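Local atomic coordinates of SaTIE-TED (Staphylococcus aureus, PDB entry 6FX6), a protein that probably attaches covalently to host targets through an internal thioester bond in its thioester domain, as part of a surface protein anchored to the bacterial cell wall. Residues Leu74-Gly85 / Thr100-Leu108; Glu152-Leu163 / Ile179-Thr187. All blocks are in the same frame, centred on the assembly; numbering follows the deposited sequence.

Overall arrangement
Two ways of joining chain segments that lie close in sequence, helix on helix and strand on strand, occur here at separate places in one chain. After the first strands of the eight-stranded antiparallel sheet, contact 1 pairs helix 72-87 with helix 94-107 and closes a mostly helical loop of 14 residues, within the thioester domain and near the centre of the chain. The chain then runs through helix 121-134 and strand 145-149 before contact 2 closes its own loop of 15 residues, joining strand 154-157 to strand 183-188 in a three-stranded sheet. Contact 1 and contact 2 follow in series, neither nested nor crossed; the centres of contacts 1 and 2 are about 32 Å apart and their nearest atoms about 11 Å.

Contact 1 of 2, residues Leu74-Gly85 / Thr100-Leu108; sequences LRNKLTMISHFG and TQMLIWELL
Ile81 and Leu107 interlock across an antiparallel helix pair, each as a knob in a hole of the other helix: Ile81 among Thr100, Leu103, Ile104 and Leu107, Leu107 among Leu74, Lys77, Leu78 and Ile81. The short axes run at 168° and approach to 9.5 Å. The two knobs meet tip to tip, Ile81 CD1 modelled 3.3 Å from Leu107 CD1, a separation so short for two methyl groups that its exact value is doubtful.

The branches of Ile81 divide the work. With CG1 opposite the carbonyl carbon (chi1 -65°), CD1 is carried to Leu107, while Ile81 CG2 lies 3.7 Å from Ile104 CG1 as these two side chains slide past each other in opposite directions. Leu103 crosses Ile81 at about a right angle, bringing its CD2 to the same CG2. One turn earlier, Leu78 sends CD2 across Ile104 to within 3.7 Å of Ile104 CG2. Lys77 adds only its aliphatic part: CG of its extended chain lies 3.8 Å from Leu107 CD1.

No hydrogen bond joins the segments, so apolar packing carries this buried contact within the thioester domain. Phe46 of strand 43-47 touches Ile104 and Thr100, and Ile128 of helix 121-134 reaches Leu103. The hydroxyl of Thr100 is hydrogen-bonded to Gln96 O within its own helix, and its methyl CG2 rests 3.4 Å from Ile81 O.

Contact 2 of 2, residues Glu152-Leu163 / Ile179-Thr187; sequences EKGVFVDTNNTL and IEGNKLIVT
Asn182 and Asn161 join amide to amide where two turns meet: Asn182 ND2 donates to Asn161 OD1 over 2.8 Å, nearly straight at 170°. The acceptor lies in the amide plane of Asn182, yet the donor is tilted from the carbonyl plane of Asn161, and the two amide planes stand 81° apart. Asn161 has CG trans to its backbone N (chi1 -171°), which carries OD1 across to Asn182.

The first turn, type I from Asp158 to Asn161, is pinned by the Asp158 carboxylate. OD1 takes Asn160 N in an Asx turn and also Ser140 N, while Asp158 OD2 receives both Thr162 N and Thr162 OG1, the hydroxyl at 2.5 Å from the syn side. The second, type II' from Glu180 to Lys183, links strands 175-180 and 183-188 as a beta hairpin. Strand 154-157 pairs antiparallel with 183-188 as an outer strand of this three-stranded sheet. Gly154 and Val186 exchange a reciprocal pair of backbone hydrogen bonds, as do Phe156 and Leu184, and Asp158 N adds one to Asn182 O.

On one face Val155 CG2 meets Ile185 CD1 at 3.8 Å, the two side chains lying side by side. Across the other, Phe156 presents its ring edge to Val186, Phe156 CE2 3.8 Å from Val186 CG2, and both residues touch Leu235 of strand 231-238. Beyond the first turn, Leu163 CB packs 4.0 Å from Ile179 CG2, and Leu163 CD1 lies 3.6 Å from Asn182 O.

Contact 1 of 2, residues Leu74-Gly85 / Thr100-Leu108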
loop_
_atom_site.group_PDB
_atom_site.type_symbol
_atom_site.label_atom_id
_atom_site.label_comp_id
_atom_site.label_asym_id
_atom_site.label_seq_id
_atom_site.Cartn_x
_atom_site.Cartn_y
_atom_site.Cartn_z
ATOM N N LEU A 74 10.226 -5.799 4.831
ATOM C CA LEU A 74 10.628 -4.801 3.836
ATOM C C LEU A 74 9.664 -4.793 2.644
ATOM O O LEU A 74 9.175 -3.731 2.258
ATOM C CB LEU A 74 12.068 -5.053 3.362
ATOM C CG LEU A 74 12.656 -4.121 2.294
ATOM C CD1 LEU A 74 12.558 -2.660 2.709
ATOM C CD2 LEU A 74 14.104 -4.495 2.005
ATOM N N ARG A 75 9.388 -5.970 2.076
ATOM C CA ARG A 75 8.423 -6.095 0.972
ATOM C C ARG A 75 7.065 -5.502 1.336
ATOM O O ARG A 75 6.470 -4.782 0.536
ATOM C CB ARG A 75 8.219 -7.554 0.554
ATOM C CG ARG A 75 9.323 -8.136 -0.314
ATOM C CD ARG A 75 8.814 -9.330 -1.117
ATOM N NE ARG A 75 8.062 -10.286 -0.299
ATOM C CZ ARG A 75 8.591 -11.191 0.528
ATOM N NH1 ARG A 75 9.911 -11.305 0.687
ATOM N NH2 ARG A 75 7.785 -11.998 1.217
ATOM N N ASN A 76 6.593 -5.819 2.540
ATOM C CA ASN A 76 5.366 -5.229 3.087
ATOM C C ASN A 76 5.466 -3.721 3.154
ATOM O O ASN A 76 4.607 -3.031 2.622
ATOM C CB ASN A 76 5.040 -5.777 4.489
ATOM C CG ASN A 76 4.081 -6.951 4.453
ATOM O OD1 ASN A 76 4.403 -8.045 4.922
ATOM N ND2 ASN A 76 2.889 -6.726 3.901
ATOM N N LYS A 77 6.526 -3.213 3.779
ATOM C CA LYS A 77 6.684 -1.765 3.952
ATOM C C LYS A 77 6.741 -1.024 2.609
ATOM O O LYS A 77 6.098 0.014 2.448
ATOM C CB LYS A 77 7.905 -1.431 4.819
ATOM C CG LYS A 77 7.830 -0.054 5.465
ATOM C CD LYS A 77 8.681 0.038 6.729
ATOM C CE LYS A 77 8.360 1.294 7.528
ATOM N NZ LYS A 77 8.994 1.282 8.877
ATOM N N LEU A 78 7.478 -1.573 1.645
ATOM C CA LEU A 78 7.564 -0.966 0.310
ATOM C C LEU A 78 6.190 -0.835 -0.368
ATOM O O LEU A 78 5.918 0.182 -1.006
ATOM C CB LEU A 78 8.522 -1.750 -0.592
ATOM C CG LEU A 78 10.004 -1.700 -0.195
ATOM C CD1 LEU A 78 10.772 -2.816 -0.879
ATOM C CD2 LEU A 78 10.625 -0.353 -0.522
ATOM N N THR A 79 5.334 -1.845 -0.211
ATOM C CA THR A 79 3.984 -1.805 -0.777
ATOM C C THR A 79 3.077 -0.838 -0.003
ATOM O O THR A 79 2.229 -0.172 -0.605
ATOM C CB THR A 79 3.328 -3.208 -0.856
ATOM O OG1 THR A 79 3.230 -3.785 0.447
ATOM C CG2 THR A 79 4.134 -4.143 -1.761
HETATM N N MSE A 80 3.273 -0.757 1.315
HETATM C CA MSE A 80 2.556 0.205 2.169
HETATM C C MSE A 80 2.871 1.625 1.792
HETATM O O MSE A 80 1.978 2.470 1.718
HETATM C CB MSE A 80 2.927 0.093 3.655
HETATM C CG MSE A 80 2.646 -1.243 4.330
HETATM SE SE MSE A 80 0.721 -1.579 4.321
HETATM C CE MSE A 80 0.598 -2.687 2.690
ATOM N N ILE A 81 4.149 1.906 1.567
ATOM C CA ILE A 81 4.582 3.246 1.179
ATOM C C ILE A 81 4.049 3.597 -0.211
ATOM O O ILE A 81 3.563 4.706 -0.419
ATOM C CB ILE A 81 6.119 3.397 1.238
ATOM C CG1 ILE A 81 6.605 3.263 2.689
ATOM C CG2 ILE A 81 6.545 4.752 0.686
ATOM C CD1 ILE A 81 8.072 2.919 2.821
ATOM N N SER A 82 4.136 2.660 -1.150
ATOM C CA SER A 82 3.583 2.874 -2.478
ATOM C C SER A 82 2.078 3.136 -2.391
ATOM O O SER A 82 1.588 4.130 -2.926
ATOM C CB SER A 82 3.869 1.679 -3.382
ATOM O OG SER A 82 3.286 1.850 -4.664
ATOM N N HIS A 83 1.363 2.268 -1.676
ATOM C CA HIS A 83 -0.097 2.353 -1.595
ATOM C C HIS A 83 -0.591 3.646 -0.937
ATOM O O HIS A 83 -1.292 4.442 -1.570
ATOM C CB HIS A 83 -0.668 1.140 -0.861
ATOM C CG HIS A 83 -2.155 1.164 -0.734
ATOM N ND1 HIS A 83 -2.998 0.839 -1.777
ATOM C CD2 HIS A 83 -2.951 1.500 0.308
ATOM C CE1 HIS A 83 -4.251 0.958 -1.375
ATOM N NE2 HIS A 83 -4.250 1.365 -0.117
ATOM N N PHE A 84 -0.224 3.842 0.326
ATOM C CA PHE A 84 -0.698 4.993 1.098
ATOM C C PHE A 84 -0.033 6.304 0.694
ATOM O O PHE A 84 -0.649 7.369 0.803
ATOM C CB PHE A 84 -0.522 4.749 2.596
ATOM C CG PHE A 84 -1.399 3.656 3.127
ATOM C CD1 PHE A 84 -2.768 3.869 3.283
ATOM C CD2 PHE A 84 -0.873 2.416 3.473
ATOM C CE1 PHE A 84 -3.592 2.867 3.774
ATOM C CE2 PHE A 84 -1.693 1.412 3.965
ATOM C CZ PHE A 84 -3.053 1.634 4.110
ATOM N N GLY A 85 1.210 6.224 0.223
ATOM C CA GLY A 85 1.960 7.400 -0.200
ATOM C C GLY A 85 1.455 8.020 -1.482
ATOM O O GLY A 85 1.359 9.238 -1.582
ATOM N N THR A 100 7.070 10.020 -2.211
ATOM C CA THR A 100 6.870 8.583 -2.057
ATOM C C THR A 100 8.082 7.803 -2.577
ATOM O O THR A 100 8.583 6.915 -1.885
ATOM C CB THR A 100 5.575 8.131 -2.758
ATOM O OG1 THR A 100 4.476 8.863 -2.212
ATOM C CG2 THR A 100 5.324 6.647 -2.558
ATOM N N GLN A 101 8.554 8.150 -3.775
ATOM C CA GLN A 101 9.773 7.547 -4.337
ATOM C C GLN A 101 10.962 7.753 -3.408
ATOM O O GLN A 101 11.751 6.839 -3.203
ATOM C CB GLN A 101 10.099 8.142 -5.713
ATOM C CG GLN A 101 11.373 7.612 -6.373
ATOM C CD GLN A 101 11.287 6.151 -6.742
ATOM O OE1 GLN A 101 10.907 5.810 -7.866
ATOM N NE2 GLN A 101 11.633 5.275 -5.800
HETATM N N MSE A 102 11.087 8.963 -2.868
HETATM C CA MSE A 102 12.191 9.292 -1.961
HETATM C C MSE A 102 12.146 8.519 -0.665
HETATM O O MSE A 102 13.196 8.153 -0.128
HETATM C CB MSE A 102 12.240 10.792 -1.656
HETATM C CG MSE A 102 13.030 11.537 -2.727
HETATM SE SE MSE A 102 12.701 13.465 -2.525
HETATM C CE MSE A 102 13.706 13.761 -0.855
ATOM N N LEU A 103 10.940 8.269 -0.148
ATOM C CA LEU A 103 10.768 7.475 1.074
ATOM C C LEU A 103 11.070 5.992 0.845
ATOM O O LEU A 103 11.694 5.350 1.692
ATOM C CB LEU A 103 9.351 7.643 1.641
ATOM C CG LEU A 103 9.061 6.963 2.993
ATOM C CD1 LEU A 103 10.123 7.290 4.033
ATOM C CD2 LEU A 103 7.681 7.366 3.492
ATOM N N ILE A 104 10.609 5.461 -0.291
ATOM C CA ILE A 104 10.977 4.116 -0.745
ATOM C C ILE A 104 12.494 3.992 -0.812
ATOM O O ILE A 104 13.060 3.019 -0.318
ATOM C CB ILE A 104 10.332 3.780 -2.119
ATOM C CG1 ILE A 104 8.842 3.478 -1.928
ATOM C CG2 ILE A 104 11.020 2.596 -2.801
ATOM C CD1 ILE A 104 8.022 3.546 -3.202
ATOM N N TRP A 105 13.143 4.985 -1.412
ATOM C CA TRP A 105 14.601 4.987 -1.529
ATOM C C TRP A 105 15.346 5.103 -0.198
ATOM O O TRP A 105 16.457 4.595 -0.096
ATOM C CB TRP A 105 15.082 6.093 -2.475
ATOM C CG TRP A 105 14.958 5.801 -3.937
ATOM C CD1 TRP A 105 14.598 4.622 -4.532
ATOM C CD2 TRP A 105 15.253 6.707 -4.995
ATOM N NE1 TRP A 105 14.625 4.754 -5.897
ATOM C CE2 TRP A 105 15.029 6.023 -6.210
ATOM C CE3 TRP A 105 15.686 8.038 -5.037
ATOM C CZ2 TRP A 105 15.211 6.627 -7.456
ATOM C CZ3 TRP A 105 15.863 8.641 -6.275
ATOM C CH2 TRP A 105 15.623 7.934 -7.470
ATOM N N GLU A 106 14.761 5.761 0.805
ATOM C CA GLU A 106 15.354 5.779 2.155
ATOM C C GLU A 106 15.505 4.379 2.741
ATOM O O GLU A 106 16.492 4.102 3.416
ATOM C CB GLU A 106 14.549 6.646 3.132
ATOM C CG GLU A 106 14.703 8.143 2.903
ATOM C CD GLU A 106 14.597 8.983 4.169
ATOM O OE1 GLU A 106 15.190 8.596 5.199
ATOM O OE2 GLU A 106 13.939 10.051 4.126
ATOM N N LEU A 107 14.532 3.507 2.477
ATOM C CA LEU A 107 14.592 2.115 2.934
ATOM C C LEU A 107 15.592 1.250 2.169
ATOM O O LEU A 107 15.997 0.203 2.664
ATOM C CB LEU A 107 13.207 1.461 2.862
ATOM C CG LEU A 107 12.156 1.963 3.849
ATOM C CD1 LEU A 107 10.849 1.242 3.569
ATOM C CD2 LEU A 107 12.597 1.755 5.299
ATOM N N LEU A 108 15.961 1.674 0.964
ATOM C CA LEU A 108 16.918 0.956 0.124
ATOM C C LEU A 108 18.304 1.621 0.069
ATOM O O LEU A 108 19.075 1.370 -0.865
ATOM C CB LEU A 108 16.335 0.815 -1.286
ATOM C CG LEU A 108 14.944 0.184 -1.357
ATOM C CD1 LEU A 108 14.408 0.231 -2.780
ATOM C CD2 LEU A 108 14.977 -1.246 -0.839
#

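Contact 2 of 2, residues Glu152-Leu163 / Ile179-Thr187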
loop_
_atom_site.group_PDB
_atom_site.type_symbol
_atom_site.label_atom_id
_atom_site.label_comp_id
_atom_site.label_asym_id
_atom_site.label_seq_id
_atom_site.Cartn_x
_atom_site.Cartn_y
_atom_site.Cartn_z
ATOM N N GLU A 152 -31.805 -12.008 14.793
ATOM C CA GLU A 152 -31.542 -10.917 15.736
ATOM C C GLU A 152 -30.337 -10.072 15.323
ATOM O O GLU A 152 -29.219 -10.572 15.215
ATOM C CB GLU A 152 -31.335 -11.467 17.150
ATOM C CG GLU A 152 -32.547 -12.208 17.704
ATOM C CD GLU A 152 -32.392 -12.623 19.164
ATOM O OE1 GLU A 152 -31.243 -12.769 19.647
ATOM O OE2 GLU A 152 -33.429 -12.811 19.834
ATOM N N LYS A 153 -30.579 -8.786 15.095
ATOM C CA LYS A 153 -29.523 -7.857 14.721
ATOM C C LYS A 153 -28.552 -7.683 15.894
ATOM O O LYS A 153 -28.975 -7.487 17.036
ATOM C CB LYS A 153 -30.120 -6.510 14.280
ATOM C CG LYS A 153 -29.090 -5.535 13.714
ATOM C CD LYS A 153 -29.550 -4.827 12.441
ATOM C CE LYS A 153 -30.232 -3.499 12.711
ATOM N NZ LYS A 153 -30.511 -2.751 11.449
ATOM N N GLY A 154 -27.259 -7.799 15.600
ATOM C CA GLY A 154 -26.188 -7.666 16.588
ATOM C C GLY A 154 -25.343 -6.430 16.322
ATOM O O GLY A 154 -25.137 -6.040 15.165
ATOM N N VAL A 155 -24.867 -5.815 17.403
ATOM C CA VAL A 155 -24.025 -4.625 17.348
ATOM C C VAL A 155 -22.732 -4.936 18.095
ATOM O O VAL A 155 -22.768 -5.447 19.209
ATOM C CB VAL A 155 -24.743 -3.416 17.976
ATOM C CG1 VAL A 155 -23.809 -2.213 18.095
ATOM C CG2 VAL A 155 -25.975 -3.061 17.150
ATOM N N PHE A 156 -21.598 -4.637 17.467
ATOM C CA PHE A 156 -20.284 -4.906 18.046
ATOM C C PHE A 156 -19.467 -3.631 17.985
ATOM O O PHE A 156 -19.248 -3.084 16.898
ATOM C CB PHE A 156 -19.590 -6.036 17.292
ATOM C CG PHE A 156 -20.398 -7.299 17.235
ATOM C CD1 PHE A 156 -20.467 -8.141 18.337
ATOM C CD2 PHE A 156 -21.125 -7.629 16.091
ATOM C CE1 PHE A 156 -21.232 -9.305 18.298
ATOM C CE2 PHE A 156 -21.888 -8.791 16.043
ATOM C CZ PHE A 156 -21.941 -9.629 17.147
ATOM N N VAL A 157 -19.045 -3.152 19.155
ATOM C CA VAL A 157 -18.330 -1.893 19.272
ATOM C C VAL A 157 -16.832 -2.151 19.174
ATOM O O VAL A 157 -16.301 -3.018 19.861
ATOM C CB VAL A 157 -18.643 -1.186 20.612
ATOM C CG1 VAL A 157 -17.846 0.110 20.748
ATOM C CG2 VAL A 157 -20.138 -0.908 20.732
ATOM N N ASP A 158 -16.163 -1.387 18.318
ATOM C CA ASP A 158 -14.707 -1.374 18.247
ATOM C C ASP A 158 -14.168 -0.305 19.203
ATOM O O ASP A 158 -14.132 0.871 18.859
ATOM C CB ASP A 158 -14.248 -1.090 16.810
ATOM C CG ASP A 158 -12.734 -0.950 16.684
ATOM O OD1 ASP A 158 -12.002 -1.412 17.583
ATOM O OD2 ASP A 158 -12.278 -0.367 15.677
ATOM N N THR A 159 -13.728 -0.726 20.385
ATOM C CA THR A 159 -13.123 0.188 21.364
ATOM C C THR A 159 -11.719 0.694 20.975
ATOM O O THR A 159 -11.213 1.610 21.622
ATOM C CB THR A 159 -13.063 -0.438 22.779
ATOM O OG1 THR A 159 -12.417 -1.715 22.725
ATOM C CG2 THR A 159 -14.462 -0.611 23.347
ATOM N N ASN A 160 -11.093 0.110 19.945
ATOM C CA ASN A 160 -9.818 0.628 19.397
ATOM C C ASN A 160 -9.961 1.814 18.424
ATOM O O ASN A 160 -8.946 2.366 17.998
ATOM C CB ASN A 160 -9.008 -0.491 18.705
ATOM C CG ASN A 160 -8.095 -1.247 19.655
ATOM O OD1 ASN A 160 -8.317 -1.295 20.866
ATOM N ND2 ASN A 160 -7.055 -1.858 19.095
ATOM N N ASN A 161 -11.193 2.180 18.049
ATOM C CA ASN A 161 -11.453 3.370 17.223
ATOM C C ASN A 161 -10.755 3.272 15.844
ATOM O O ASN A 161 -10.024 4.181 15.429
ATOM C CB ASN A 161 -11.057 4.648 18.011
ATOM C CG ASN A 161 -11.489 5.948 17.328
ATOM O OD1 ASN A 161 -12.533 6.019 16.674
ATOM N ND2 ASN A 161 -10.675 6.987 17.487
ATOM N N THR A 162 -10.984 2.159 15.147
ATOM C CA THR A 162 -10.357 1.905 13.839
ATOM C C THR A 162 -11.321 1.766 12.658
ATOM O O THR A 162 -10.864 1.673 11.521
ATOM C CB THR A 162 -9.502 0.614 13.856
ATOM O OG1 THR A 162 -10.351 -0.520 14.071
ATOM C CG2 THR A 162 -8.425 0.674 14.939
ATOM N N LEU A 163 -12.633 1.763 12.891
ATOM C CA LEU A 163 -13.573 1.406 11.818
ATOM C C LEU A 163 -13.710 2.448 10.704
ATOM O O LEU A 163 -14.097 2.090 9.594
ATOM C CB LEU A 163 -14.943 1.014 12.386
ATOM C CG LEU A 163 -14.950 -0.171 13.366
ATOM C CD1 LEU A 163 -16.370 -0.657 13.610
ATOM C CD2 LEU A 163 -14.077 -1.330 12.889
ATOM N N ILE A 179 -21.065 -0.802 8.750
ATOM C CA ILE A 179 -20.371 0.025 9.738
ATOM C C ILE A 179 -21.132 1.352 9.947
ATOM O O ILE A 179 -21.611 1.973 8.994
ATOM C CB ILE A 179 -18.893 0.255 9.321
ATOM C CG1 ILE A 179 -18.110 -1.058 9.486
ATOM C CG2 ILE A 179 -18.234 1.361 10.147
ATOM C CD1 ILE A 179 -16.770 -1.102 8.787
ATOM N N GLU A 180 -21.248 1.758 11.209
ATOM C CA GLU A 180 -21.810 3.053 11.585
ATOM C C GLU A 180 -20.957 3.599 12.740
ATOM O O GLU A 180 -21.067 3.134 13.877
ATOM C CB GLU A 180 -23.287 2.889 11.973
ATOM C CG GLU A 180 -24.113 4.161 11.879
ATOM C CD GLU A 180 -25.599 3.951 12.162
ATOM O OE1 GLU A 180 -26.348 4.953 12.146
ATOM O OE2 GLU A 180 -26.031 2.801 12.404
ATOM N N GLY A 181 -20.075 4.550 12.431
ATOM C CA GLY A 181 -19.117 5.075 13.405
ATOM C C GLY A 181 -18.125 4.007 13.853
ATOM O O GLY A 181 -17.371 3.470 13.036
ATOM N N ASN A 182 -18.141 3.685 15.145
ATOM C CA ASN A 182 -17.326 2.591 15.693
ATOM C C ASN A 182 -18.129 1.322 15.997
ATOM O O ASN A 182 -17.655 0.453 16.730
ATOM C CB ASN A 182 -16.554 3.078 16.930
ATOM C CG ASN A 182 -15.271 3.790 16.563
ATOM O OD1 ASN A 182 -14.543 3.351 15.669
ATOM N ND2 ASN A 182 -14.980 4.889 17.254
ATOM N N LYS A 183 -19.311 1.196 15.393
ATOM C CA LYS A 183 -20.172 0.038 15.591
ATOM C C LYS A 183 -20.221 -0.805 14.315
ATOM O O LYS A 183 -20.373 -0.269 13.216
ATOM C CB LYS A 183 -21.581 0.489 15.983
ATOM C CG LYS A 183 -21.614 1.495 17.124
ATOM C CD LYS A 183 -22.922 1.432 17.899
ATOM C CE LYS A 183 -22.963 2.454 19.025
ATOM N NZ LYS A 183 -23.985 2.109 20.055
ATOM N N LEU A 184 -20.058 -2.117 14.474
ATOM C CA LEU A 184 -20.277 -3.080 13.404
ATOM C C LEU A 184 -21.680 -3.638 13.601
ATOM O O LEU A 184 -21.951 -4.257 14.629
ATOM C CB LEU A 184 -19.233 -4.204 13.451
ATOM C CG LEU A 184 -19.399 -5.341 12.427
ATOM C CD1 LEU A 184 -19.267 -4.825 11.002
ATOM C CD2 LEU A 184 -18.407 -6.471 12.684
ATOM N N ILE A 185 -22.554 -3.405 12.619
ATOM C CA ILE A 185 -23.972 -3.768 12.685
ATOM C C ILE A 185 -24.175 -5.024 11.840
ATOM O O ILE A 185 -23.938 -5.006 10.638
ATOM C CB ILE A 185 -24.880 -2.633 12.130
ATOM C CG1 ILE A 185 -24.508 -1.259 12.715
ATOM C CG2 ILE A 185 -26.356 -2.938 12.368
ATOM C CD1 ILE A 185 -24.617 -1.148 14.218
ATOM N N VAL A 186 -24.642 -6.102 12.467
ATOM C CA VAL A 186 -24.654 -7.425 11.845
ATOM C C VAL A 186 -25.998 -8.119 11.991
ATOM O O VAL A 186 -26.602 -8.092 13.062
ATOM C CB VAL A 186 -23.588 -8.333 12.485
ATOM C CG1 VAL A 186 -23.578 -9.702 11.825
ATOM C CG2 VAL A 186 -22.215 -7.687 12.390
ATOM N N THR A 187 -26.457 -8.745 10.911
ATOM C CA THR A 187 -27.560 -9.697 10.986
ATOM C C THR A 187 -27.233 -10.912 10.116
ATOM O O THR A 187 -26.693 -10.771 9.022
ATOM C CB THR A 187 -28.923 -9.052 10.626
ATOM O OG1 THR A 187 -29.971 -10.023 10.764
ATOM C CG2 THR A 187 -28.939 -8.488 9.210
#